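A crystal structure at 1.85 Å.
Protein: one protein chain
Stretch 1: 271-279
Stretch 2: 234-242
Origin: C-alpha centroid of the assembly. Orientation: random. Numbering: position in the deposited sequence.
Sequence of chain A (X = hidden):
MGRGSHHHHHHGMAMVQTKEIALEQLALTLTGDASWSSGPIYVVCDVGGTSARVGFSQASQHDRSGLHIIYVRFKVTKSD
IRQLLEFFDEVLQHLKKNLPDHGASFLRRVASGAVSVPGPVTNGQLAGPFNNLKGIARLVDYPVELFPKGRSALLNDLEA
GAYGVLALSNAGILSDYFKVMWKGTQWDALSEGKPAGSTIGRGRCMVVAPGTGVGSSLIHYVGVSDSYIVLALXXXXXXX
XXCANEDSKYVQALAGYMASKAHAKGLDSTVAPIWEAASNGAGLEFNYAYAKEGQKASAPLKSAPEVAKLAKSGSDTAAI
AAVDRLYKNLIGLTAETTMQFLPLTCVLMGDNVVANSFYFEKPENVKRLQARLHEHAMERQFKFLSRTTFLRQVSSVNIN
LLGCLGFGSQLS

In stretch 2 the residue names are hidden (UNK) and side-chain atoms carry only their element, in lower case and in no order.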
# COMPACT_ATOMS: atom_id res chain seq x y z
N VAL A 271 -17.53 -10.23 -16.32
CA VAL A 271 -16.33 -9.66 -15.70
C VAL A 271 -16.70 -8.47 -14.82
O VAL A 271 -17.32 -7.53 -15.31
CB VAL A 271 -15.34 -9.16 -16.77
CG1 VAL A 271 -14.01 -8.78 -16.13
CG2 VAL A 271 -15.13 -10.19 -17.87
N ALA A 272 -16.30 -8.48 -13.54
CA ALA A 272 -16.57 -7.37 -12.62
C ALA A 272 -16.06 -6.04 -13.19
O ALA A 272 -14.99 -6.01 -13.80
CB ALA A 272 -15.96 -7.62 -11.26
N PRO A 273 -16.83 -4.96 -13.02
CA PRO A 273 -16.30 -3.67 -13.47
C PRO A 273 -15.44 -3.13 -12.35
O PRO A 273 -15.59 -3.61 -11.23
CB PRO A 273 -17.55 -2.82 -13.67
CG PRO A 273 -18.55 -3.38 -12.69
CD PRO A 273 -18.20 -4.85 -12.48
N ILE A 274 -14.57 -2.16 -12.62
CA ILE A 274 -13.72 -1.63 -11.57
C ILE A 274 -14.49 -0.59 -10.75
O ILE A 274 -15.45 0.01 -11.24
CB ILE A 274 -12.41 -1.08 -12.12
CG1 ILE A 274 -12.65 0.12 -13.05
CG2 ILE A 274 -11.70 -2.15 -12.90
CD1 ILE A 274 -11.35 0.67 -13.65
N TRP A 275 -14.09 -0.39 -9.49
CA TRP A 275 -14.77 0.56 -8.61
C TRP A 275 -14.87 1.95 -9.23
O TRP A 275 -15.85 2.66 -9.02
CB TRP A 275 -14.04 0.68 -7.27
CG TRP A 275 -14.39 -0.38 -6.29
CD1 TRP A 275 -13.60 -1.42 -5.90
CD2 TRP A 275 -15.61 -0.50 -5.54
NE1 TRP A 275 -14.26 -2.18 -4.96
CE2 TRP A 275 -15.49 -1.63 -4.72
CE3 TRP A 275 -16.80 0.25 -5.48
CZ2 TRP A 275 -16.52 -2.05 -3.84
CZ3 TRP A 275 -17.81 -0.15 -4.62
CH2 TRP A 275 -17.66 -1.30 -3.81
N GLU A 276 -13.82 2.33 -9.96
CA GLU A 276 -13.78 3.63 -10.62
C GLU A 276 -15.00 3.86 -11.50
O GLU A 276 -15.55 4.96 -11.56
CB GLU A 276 -12.51 3.74 -11.47
CG GLU A 276 -12.54 4.82 -12.55
CD GLU A 276 -11.22 4.93 -13.28
OE1 GLU A 276 -11.08 4.33 -14.36
OE2 GLU A 276 -10.31 5.63 -12.77
N ALA A 277 -15.44 2.80 -12.18
CA ALA A 277 -16.54 2.90 -13.12
C ALA A 277 -17.87 3.22 -12.45
O ALA A 277 -18.79 3.70 -13.10
CB ALA A 277 -16.64 1.63 -13.96
N ALA A 278 -17.98 2.97 -11.15
CA ALA A 278 -19.20 3.28 -10.40
C ALA A 278 -19.08 4.55 -9.58
O ALA A 278 -19.99 4.87 -8.82
CB ALA A 278 -19.57 2.10 -9.47
N SER A 279 -17.98 5.28 -9.73
CA SER A 279 -17.73 6.42 -8.86
C SER A 279 -17.16 7.65 -9.59
O SER A 279 -16.88 8.67 -8.97
CB SER A 279 -16.81 5.99 -7.69
OG SER A 279 -15.70 5.25 -8.18
N UNK A 234 -3.45 2.19 -7.47
CA UNK A 234 -4.51 2.04 -8.47
C UNK A 234 -5.77 1.38 -7.88
O UNK A 234 -6.33 0.46 -8.47
c UNK A 234 -2.76 1.76 -10.37
c UNK A 234 -4.03 1.24 -9.70
o UNK A 234 -4.08 3.59 -11.21
c UNK A 234 -2.93 3.15 -10.97
o UNK A 234 -1.90 3.80 -11.22
N UNK A 235 -6.21 1.88 -6.74
CA UNK A 235 -7.36 1.32 -6.04
C UNK A 235 -8.68 1.51 -6.79
O UNK A 235 -9.60 0.70 -6.64
s UNK A 235 -6.07 1.42 -3.51
c UNK A 235 -7.46 1.89 -4.61
N UNK A 236 -8.77 2.56 -7.60
CA UNK A 236 -9.94 2.75 -8.45
C UNK A 236 -10.10 1.60 -9.42
O UNK A 236 -11.20 1.36 -9.94
N UNK A 237 -9.00 0.88 -9.67
CA UNK A 237 -8.98 -0.20 -10.66
C UNK A 237 -9.16 -1.58 -10.03
O UNK A 237 -9.05 -2.61 -10.71
o UNK A 237 -7.62 1.04 -12.24
c UNK A 237 -7.70 -0.16 -11.49
N UNK A 238 -9.44 -1.58 -8.73
CA UNK A 238 -9.85 -2.80 -8.05
C UNK A 238 -11.27 -3.17 -8.51
O UNK A 238 -12.13 -2.29 -8.66
c UNK A 238 -10.09 -4.75 -5.28
c UNK A 238 -10.55 -3.32 -5.47
c UNK A 238 -9.76 -2.58 -6.53
c UNK A 238 -10.44 -2.54 -4.14
N UNK A 239 -11.50 -4.45 -8.76
CA UNK A 239 -12.84 -4.94 -9.09
C UNK A 239 -13.86 -4.60 -8.02
O UNK A 239 -13.55 -4.64 -6.83
c UNK A 239 -12.82 -6.45 -9.30
o UNK A 239 -11.85 -6.82 -10.24
N UNK A 240 -15.09 -4.28 -8.42
CA UNK A 240 -16.17 -4.12 -7.44
C UNK A 240 -16.38 -5.40 -6.63
O UNK A 240 -16.15 -6.50 -7.12
c UNK A 240 -17.48 -3.69 -8.11
c UNK A 240 -19.92 -1.44 -7.81
c UNK A 240 -17.43 -2.29 -8.67
s UNK A 240 -19.01 -1.75 -9.33
N UNK A 241 -16.79 -5.22 -5.38
CA UNK A 241 -16.98 -6.32 -4.45
C UNK A 241 -18.21 -7.15 -4.82
O UNK A 241 -19.15 -6.65 -5.43
c UNK A 241 -17.15 -5.78 -3.03
o UNK A 241 -15.95 -5.17 -2.57
N UNK A 242 -18.18 -8.42 -4.46
CA UNK A 242 -19.34 -9.26 -4.69
C UNK A 242 -20.54 -8.75 -3.89
O UNK A 242 -20.39 -8.15 -2.82
c UNK A 242 -22.02 -12.90 -4.52
c UNK A 242 -21.20 -12.00 -3.82
c UNK A 242 -23.17 -13.44 -3.96
c UNK A 242 -22.70 -12.16 -1.96
c UNK A 242 -21.56 -11.63 -2.52
c UNK A 242 -19.01 -10.72 -4.35
c UNK A 242 -20.31 -12.34 -5.84
c UNK A 242 -20.12 -11.65 -4.68
n UNK A 242 -21.46 -13.10 -5.76
c UNK A 242 -23.50 -13.06 -2.69
O HOH W 1 -8.29 2.39 -14.43
O HOH W 2 -12.61 -7.49 -12.77
O HOH W 3 -13.53 -4.97 -3.96

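Position 234 carries three side-chain carbons in a row, the third holding two oxygens. That carboxylate at the end of two methylenes is glutamate, and Glu234 is out of reach of stretch 1 and makes no contact.

Position 235 has one carbon and then a sulfur, the signature of cysteine. Cys235 gives little to the contact: its side chain does not reach stretch 1, and its nearest approach is by backbone, Cys235 O to Trp275 CB at 4.5 Å.

Position 236 has no side-chain atoms, so it is glycine. Its backbone carries the interest: Glu276 N donates to Gly236 O at 2.8 Å. An ideal CB built on Gly236 would lie only 3.5 Å from Glu276 CB, a tight fit that the absent side chain avoids; Gly236 CA and Glu276 CA are 4.5 Å apart.

At position 237 a single carbon bears one oxygen, which lies 4.0 Å from Ile274 CD1, and CA-to-CB points away from stretch 1. With no second branch on the CB, this is serine. Ser237 OG hydrogen-bonds a water at 2.7 Å, and the same water donates a weak bond to Glu276 OE1 at 3.4 Å. Ser237 O is buried with no polar partner, and Ile274 CG2 packs 3.5 Å from it.

Position 238 shows four carbons, forked at the second, and the forked carbon lies against the Trp275 ring. The fork identifies leucine rather than a residue branched at CB. Leu238 CG lies 3.6 Å from Trp275 CD1, while Leu238 O accepts from Trp275 N at 2.9 Å.

Position 239 again has one carbon followed by one oxygen. Although CA-to-CB points away overall, the CB rests 3.9 Å from Ala272 CB. This is serine, and a water donates both to Ser239 OG at 2.7 Å and to Ala272 O at 3.0 Å.

Position 240 holds an unbranched run of two carbons, a sulfur and a final carbon, passing by Trp275 with the sulfur near Pro273 and Ala278: methionine. Met240 CA sits over one face of Trp275, 3.8 Å from the centroid of the five-membered ring, a CH-pi contact. Met240 CG lies 4.0 Å from Trp275 CD2, and Met240 SD lies 3.8 Å from Pro273 CG and 3.9 Å from Ala278 CB, so one chain fills space among three neighbours.

Position 241 returns to one carbon and one oxygen, now near the plane of the indole at its edge. It is serine; Ser241 OG lies 3.4 Å from Trp275 CZ2, and a water that donates to Ser241 OG at 2.8 Å accepts from Trp275 NE1 at 3.1 Å.

Position 242 has one carbon leading into fused five- and six-membered rings with eight carbons and one nitrogen, hence tryptophan. Trp242 is out of reach and makes no contact here.

The contact combines backbone pairing with side-chain packing. A single beta bridge pairs Ile274 with Ser239, and Met240 N donates to Pro273 O at 2.9 Å, joining the two bonds already described. Within this register, Trp275 and Met240 have the largest covered areas. The design rule is economical: main-chain bonds accompany the register, a glycine lies at the close approach, one indole and one thioether fill the space, and waters connect small polar groups.

Stretch 2 (234-242) ECGSLSMSW
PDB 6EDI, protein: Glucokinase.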